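Local coordinates for protein predicted acetyltransferase (Clostridium acetobutylicum, PDB 3MGD) that binds acetyl coenzyme A and, as a predicted member of the GNAT acetyltransferase family, probably transfers its acetyl group to an acceptor substrate, at residues 65-70 with 86-91. Residues are numbered along the deposited sequence; the frame is centred on the assembly and turned at random.
With ACO (acetyl coenzyme *a), chain C.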
ATOM      1  N   THR A  65       6.517  19.095  -7.476  1.00 17.77           N
ATOM      2  CA  THR A  65       6.682  17.693  -7.823  1.00 15.67           C
ATOM      3  C   THR A  65       5.379  16.965  -7.508  1.00 17.09           C
ATOM      4  O   THR A  65       4.540  17.474  -6.765  1.00 19.24           O
ATOM      5  CB  THR A  65       7.785  17.025  -6.987  1.00 18.42           C
ATOM      6  OG1 THR A  65       7.434  17.075  -5.596  1.00 18.30           O
ATOM      7  CG2 THR A  65       9.132  17.720  -7.196  1.00 19.50           C
ATOM      8  N   ALA A  66       5.228  15.764  -8.066  1.00 16.24           N
ATOM      9  CA  ALA A  66       4.078  14.901  -7.775  1.00 18.49           C
ATOM     10  C   ALA A  66       4.420  13.523  -8.310  1.00 18.30           C
ATOM     11  O   ALA A  66       4.859  13.403  -9.452  1.00 17.85           O
ATOM     12  CB  ALA A  66       2.839  15.426  -8.465  1.00 16.64           C
ATOM     13  N   ALA A  67       4.252  12.485  -7.501  1.00 15.90           N
ATOM     14  CA  ALA A  67       4.612  11.137  -7.982  1.00 14.14           C
ATOM     15  C   ALA A  67       3.494  10.126  -7.818  1.00 14.60           C
ATOM     16  O   ALA A  67       2.570  10.309  -7.018  1.00 14.61           O
ATOM     17  CB  ALA A  67       5.879  10.623  -7.301  1.00 18.28           C
ATOM     18  N   ILE A  68       3.593   9.044  -8.582  1.00 16.02           N
ATOM     19  CA  ILE A  68       2.683   7.926  -8.409  1.00 16.44           C
ATOM     20  C   ILE A  68       3.543   6.680  -8.424  1.00 16.95           C
ATOM     21  O   ILE A  68       4.427   6.545  -9.278  1.00 14.15           O
ATOM     22  CB  ILE A  68       1.567   7.897  -9.494  1.00 19.32           C
ATOM     23  CG1 ILE A  68       0.550   6.789  -9.207  1.00 19.34           C
ATOM     24  CG2 ILE A  68       2.160   7.800 -10.919  1.00 17.22           C
ATOM     25  CD1 ILE A  68      -0.766   6.964  -9.942  1.00 17.45           C
ATOM     26  N   ALA A  69       3.323   5.819  -7.433  1.00 12.72           N
ATOM     27  CA  ALA A  69       3.990   4.517  -7.330  1.00 13.16           C
ATOM     28  C   ALA A  69       2.976   3.427  -7.626  1.00 18.19           C
ATOM     29  O   ALA A  69       1.814   3.524  -7.223  1.00 21.57           O
ATOM     30  CB  ALA A  69       4.549   4.317  -5.921  1.00 14.45           C
ATOM     31  N   PHE A  70       3.406   2.380  -8.327  1.00 18.16           N
ATOM     32  CA  PHE A  70       2.495   1.294  -8.670  1.00 16.73           C
ATOM     33  C   PHE A  70       2.740   0.123  -7.745  1.00 20.24           C
ATOM     34  O   PHE A  70       3.840  -0.423  -7.696  1.00 20.87           O
ATOM     35  CB  PHE A  70       2.652   0.912 -10.137  1.00 21.45           C
ATOM     36  CG  PHE A  70       2.583   2.086 -11.042  1.00 21.15           C
ATOM     37  CD1 PHE A  70       1.393   2.770 -11.204  1.00 22.84           C
ATOM     38  CD2 PHE A  70       3.716   2.550 -11.682  1.00 28.51           C
ATOM     39  CE1 PHE A  70       1.334   3.889 -12.024  1.00 23.86           C
ATOM     40  CE2 PHE A  70       3.663   3.658 -12.492  1.00 28.74           C
ATOM     41  CZ  PHE A  70       2.472   4.325 -12.662  1.00 23.35           C
ATOM     42  N   TYR A  86      -0.245   4.617  -6.100  1.00 13.20           N
ATOM     43  CA  TYR A  86      -0.097   5.237  -4.789  1.00 15.95           C
ATOM     44  C   TYR A  86       0.512   6.617  -5.012  1.00 16.97           C
ATOM     45  O   TYR A  86       1.649   6.736  -5.468  1.00 19.83           O
ATOM     46  CB  TYR A  86       0.832   4.392  -3.905  1.00 16.84           C
ATOM     47  CG  TYR A  86       1.139   5.023  -2.561  1.00 20.76           C
ATOM     48  CD1 TYR A  86       0.202   5.014  -1.536  1.00 21.84           C
ATOM     49  CD2 TYR A  86       2.369   5.626  -2.321  1.00 20.94           C
ATOM     50  CE1 TYR A  86       0.481   5.597  -0.301  1.00 22.87           C
ATOM     51  CE2 TYR A  86       2.659   6.212  -1.093  1.00 20.17           C
ATOM     52  CZ  TYR A  86       1.716   6.188  -0.092  1.00 20.46           C
ATOM     53  OH  TYR A  86       2.008   6.772   1.120  1.00 22.52           O
ATOM     54  N   ILE A  87      -0.249   7.659  -4.710  1.00 16.62           N
ATOM     55  CA  ILE A  87       0.220   9.014  -4.977  1.00 15.00           C
ATOM     56  C   ILE A  87       1.020   9.560  -3.802  1.00 17.15           C
ATOM     57  O   ILE A  87       0.671   9.343  -2.639  1.00 15.95           O
ATOM     58  CB  ILE A  87      -0.964   9.932  -5.377  1.00 17.96           C
ATOM     59  CG1 ILE A  87      -1.436   9.517  -6.791  1.00 20.17           C
ATOM     60  CG2 ILE A  87      -0.585  11.412  -5.252  1.00 15.49           C
ATOM     61  CD1 ILE A  87      -2.484  10.413  -7.405  1.00 26.55           C
ATOM     62  N   THR A  88       2.110  10.260  -4.114  1.00 17.56           N
ATOM     63  CA  THR A  88       3.078  10.626  -3.091  1.00 16.09           C
ATOM     64  C   THR A  88       3.980  11.738  -3.606  1.00 16.15           C
ATOM     65  O   THR A  88       3.871  12.139  -4.766  1.00 17.49           O
ATOM     66  CB  THR A  88       3.916   9.361  -2.703  1.00 21.37           C
ATOM     67  OG1 THR A  88       4.673   9.613  -1.515  1.00 19.94           O
ATOM     68  CG2 THR A  88       4.847   8.922  -3.848  1.00 22.71           C
ATOM     69  N   ASN A  89       4.874  12.229  -2.740  1.00 13.22           N
ATOM     70  CA  ASN A  89       5.873  13.198  -3.138  1.00 15.76           C
ATOM     71  C   ASN A  89       5.268  14.423  -3.794  1.00 16.31           C
ATOM     72  O   ASN A  89       5.827  14.953  -4.745  1.00 16.71           O
ATOM     73  CB  ASN A  89       6.911  12.569  -4.074  1.00 14.97           C
ATOM     74  CG  ASN A  89       7.731  11.497  -3.395  1.00 17.22           C
ATOM     75  OD1 ASN A  89       7.629  11.299  -2.190  1.00 21.92           O
ATOM     76  ND2 ASN A  89       8.532  10.776  -4.177  1.00 16.41           N
HETATM   77  N   MSE A  90       4.114  14.866  -3.312  1.00 15.20           N
HETATM   78  CA  MSE A  90       3.548  16.083  -3.854  1.00 17.80           C
HETATM   79  C   MSE A  90       3.993  17.305  -3.058  1.00 17.40           C
HETATM   80  O   MSE A  90       3.875  17.370  -1.836  1.00 17.16           O
HETATM   81  CB  MSE A  90       2.032  15.991  -3.954  1.00 17.73           C
HETATM   82  CG  MSE A  90       1.611  14.892  -4.954  1.00 18.03           C
HETATM   83 SE   MSE A  90      -0.270  15.005  -5.332  1.00 34.28          SE
HETATM   84  CE  MSE A  90      -0.300  16.736  -6.241  1.00 23.31           C
ATOM     85  N   TYR A  91       4.508  18.281  -3.782  1.00 16.72           N
ATOM     86  CA  TYR A  91       5.016  19.494  -3.157  1.00 15.80           C
ATOM     87  C   TYR A  91       4.880  20.610  -4.171  1.00 17.69           C
ATOM     88  O   TYR A  91       5.184  20.430  -5.350  1.00 20.67           O
ATOM     89  CB  TYR A  91       6.478  19.319  -2.723  1.00 18.18           C
ATOM     90  CG  TYR A  91       7.013  20.562  -2.028  1.00 19.76           C
ATOM     91  CD1 TYR A  91       6.776  20.780  -0.680  1.00 18.82           C
ATOM     92  CD2 TYR A  91       7.721  21.518  -2.731  1.00 21.95           C
ATOM     93  CE1 TYR A  91       7.253  21.938  -0.036  1.00 21.05           C
ATOM     94  CE2 TYR A  91       8.191  22.671  -2.108  1.00 19.61           C
ATOM     95  CZ  TYR A  91       7.959  22.876  -0.766  1.00 24.19           C
ATOM     96  OH  TYR A  91       8.442  24.037  -0.166  1.00 27.31           O
TER
HETATM   97  N1A ACO C 200     -10.193  28.111  -8.821  1.00 52.99           N
HETATM   98  C2A ACO C 200     -10.412  28.379  -7.467  1.00 52.46           C
HETATM   99  N3A ACO C 200      -9.527  27.868  -6.487  1.00 46.69           N
HETATM  100  C4A ACO C 200      -8.391  27.062  -6.903  1.00 43.40           C
HETATM  101  C5A ACO C 200      -8.163  26.788  -8.290  1.00 46.17           C
HETATM  102  C6A ACO C 200      -9.036  27.288  -9.248  1.00 46.44           C
HETATM  103  N6A ACO C 200      -8.801  27.008 -10.650  1.00 41.70           N
HETATM  104  N7A ACO C 200      -6.979  25.981  -8.407  1.00 44.63           N
HETATM  105  C8A ACO C 200      -6.488  25.766  -7.127  1.00 37.09           C
HETATM  106  N9A ACO C 200      -7.375  26.418  -6.178  1.00 33.93           N
HETATM  107  C1B ACO C 200      -7.111  26.506  -4.752  1.00 32.88           C
HETATM  108  C2B ACO C 200      -7.885  25.302  -4.189  1.00 41.54           C
HETATM  109  O2B ACO C 200      -9.255  25.158  -4.374  1.00 43.47           O
HETATM  110  C3B ACO C 200      -7.294  25.179  -2.802  1.00 45.79           C
HETATM  111  O3B ACO C 200      -7.851  25.945  -1.758  1.00 47.88           O
HETATM  112  P3B ACO C 200      -8.994  25.398  -0.791  1.00 73.19           P
HETATM  113  O7A ACO C 200      -9.714  26.640  -0.161  1.00 49.13           O
HETATM  114  O8A ACO C 200      -8.367  24.539   0.328  1.00 69.14           O
HETATM  115  O9A ACO C 200      -9.992  24.564  -1.566  1.00 73.23           O
HETATM  116  C4B ACO C 200      -5.778  25.419  -3.124  1.00 22.40           C
HETATM  117  O4B ACO C 200      -5.808  26.479  -4.148  1.00 29.07           O
HETATM  118  C5B ACO C 200      -4.771  24.306  -3.330  1.00 23.96           C
HETATM  119  O5B ACO C 200      -4.955  23.657  -4.564  1.00 24.05           O
HETATM  120  P1A ACO C 200      -3.766  23.534  -5.598  1.00 22.49           P
HETATM  121  O1A ACO C 200      -3.301  24.904  -6.117  1.00 24.05           O
HETATM  122  O2A ACO C 200      -4.227  22.602  -6.715  1.00 22.11           O
HETATM  123  O3A ACO C 200      -2.608  22.834  -4.789  1.00 24.10           O
HETATM  124  P2A ACO C 200      -1.160  23.459  -4.559  1.00 21.90           P
HETATM  125  O4A ACO C 200      -1.189  24.746  -3.667  1.00 23.29           O
HETATM  126  O5A ACO C 200      -0.441  23.656  -5.865  1.00 18.78           O
HETATM  127  O6A ACO C 200      -0.325  22.342  -3.827  1.00 23.56           O
HETATM  128  CBP ACO C 200       0.155  20.985  -1.870  1.00 19.69           C
HETATM  129  CCP ACO C 200      -0.894  21.646  -2.753  1.00 18.72           C
HETATM  130  CDP ACO C 200      -0.510  20.056  -0.868  1.00 15.32           C
HETATM  131  CEP ACO C 200       1.092  20.243  -2.763  1.00 20.30           C
HETATM  132  CAP ACO C 200       0.914  22.109  -1.088  1.00 27.02           C
HETATM  133  OAP ACO C 200       0.078  22.807  -0.228  1.00 25.36           O
HETATM  134  C9P ACO C 200       2.203  21.672  -0.438  1.00 22.45           C
HETATM  135  O9P ACO C 200       3.247  21.513  -1.073  1.00 18.40           O
HETATM  136  N8P ACO C 200       2.162  21.460   0.994  1.00 20.05           N
HETATM  137  C7P ACO C 200       3.339  20.968   1.707  1.00 16.18           C
HETATM  138  C6P ACO C 200       3.692  19.582   1.308  1.00 18.88           C
HETATM  139  C5P ACO C 200       2.479  18.678   1.334  1.00 20.10           C
HETATM  140  O5P ACO C 200       1.696  18.708   2.284  1.00 24.11           O
HETATM  141  N4P ACO C 200       2.260  17.840   0.205  1.00 17.61           N
HETATM  142  C3P ACO C 200       1.288  16.774   0.227  1.00 16.76           C
HETATM  143  C2P ACO C 200       1.693  15.508   0.938  1.00 20.40           C
HETATM  144  S1P ACO C 200       0.518  14.184   0.795  1.00 19.98           S
HETATM  145  C   ACO C 200       0.709  13.337  -0.644  1.00 22.52           C
HETATM  146  O   ACO C 200       1.595  13.657  -1.423  1.00 20.04           O
HETATM  147  CH3 ACO C 200      -0.280  12.305  -1.019  1.00 18.17           C
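With OG1 of Thr65 set between the backbone N and the carbonyl carbon (chi1 61°), the hydroxyl faces strand 86-91 and donates a hydrogen bond of 2.8 Å to Asn89 O. Asn89 itself has a left-handed backbone conformation, which puts the kink of a beta bulge into its strand. Ala67 pairs with Thr88, yet Thr65 pairs with Tyr91, so Asn89 and Met90 together stand opposite the single residue Ala66. The carbonyl displaced from the ladder is the one that Thr65 OG1 takes up; Ala66 N lies near it at too poor an angle to bond. On both flanks regular antiparallel bonding resumes, Thr65 N reaching Tyr91 O at 2.8 Å on one side and Ala69 N meeting Tyr86 O almost straight, at 172°, on the other.

The kink illustrates how GNAT enzymes use a beta bulge in a central strand to present backbone groups to the cofactor. Here strand 83-92, hairpin partner of 61-72, turns Met90 O toward the pantetheine arm, where it accepts a bond from N4P of acetyl coenzyme A at 2.6 Å. Met90 N makes a weak bond of 3.4 Å to O of the acetyl group of acetyl coenzyme A, while Thr103, Gly100 and Gly98 are among the residues gripping other parts of the ligand.

Side chains divide between the two faces of the sheet. Selenomethionine Met90 rests CG against Ala66 CB at 3.8 Å, and Ile68 CD1 approaches Ile87 CG1 at 4.1 Å, on the side packed by helix 101-115. Across the sheet, Ala67 CB touches Asn89 CB, whose amide is held by Glu53, and Ala69 CB lies at the edge of the Tyr86 ring, which packs edge-to-face with Phe73 of the second subunit.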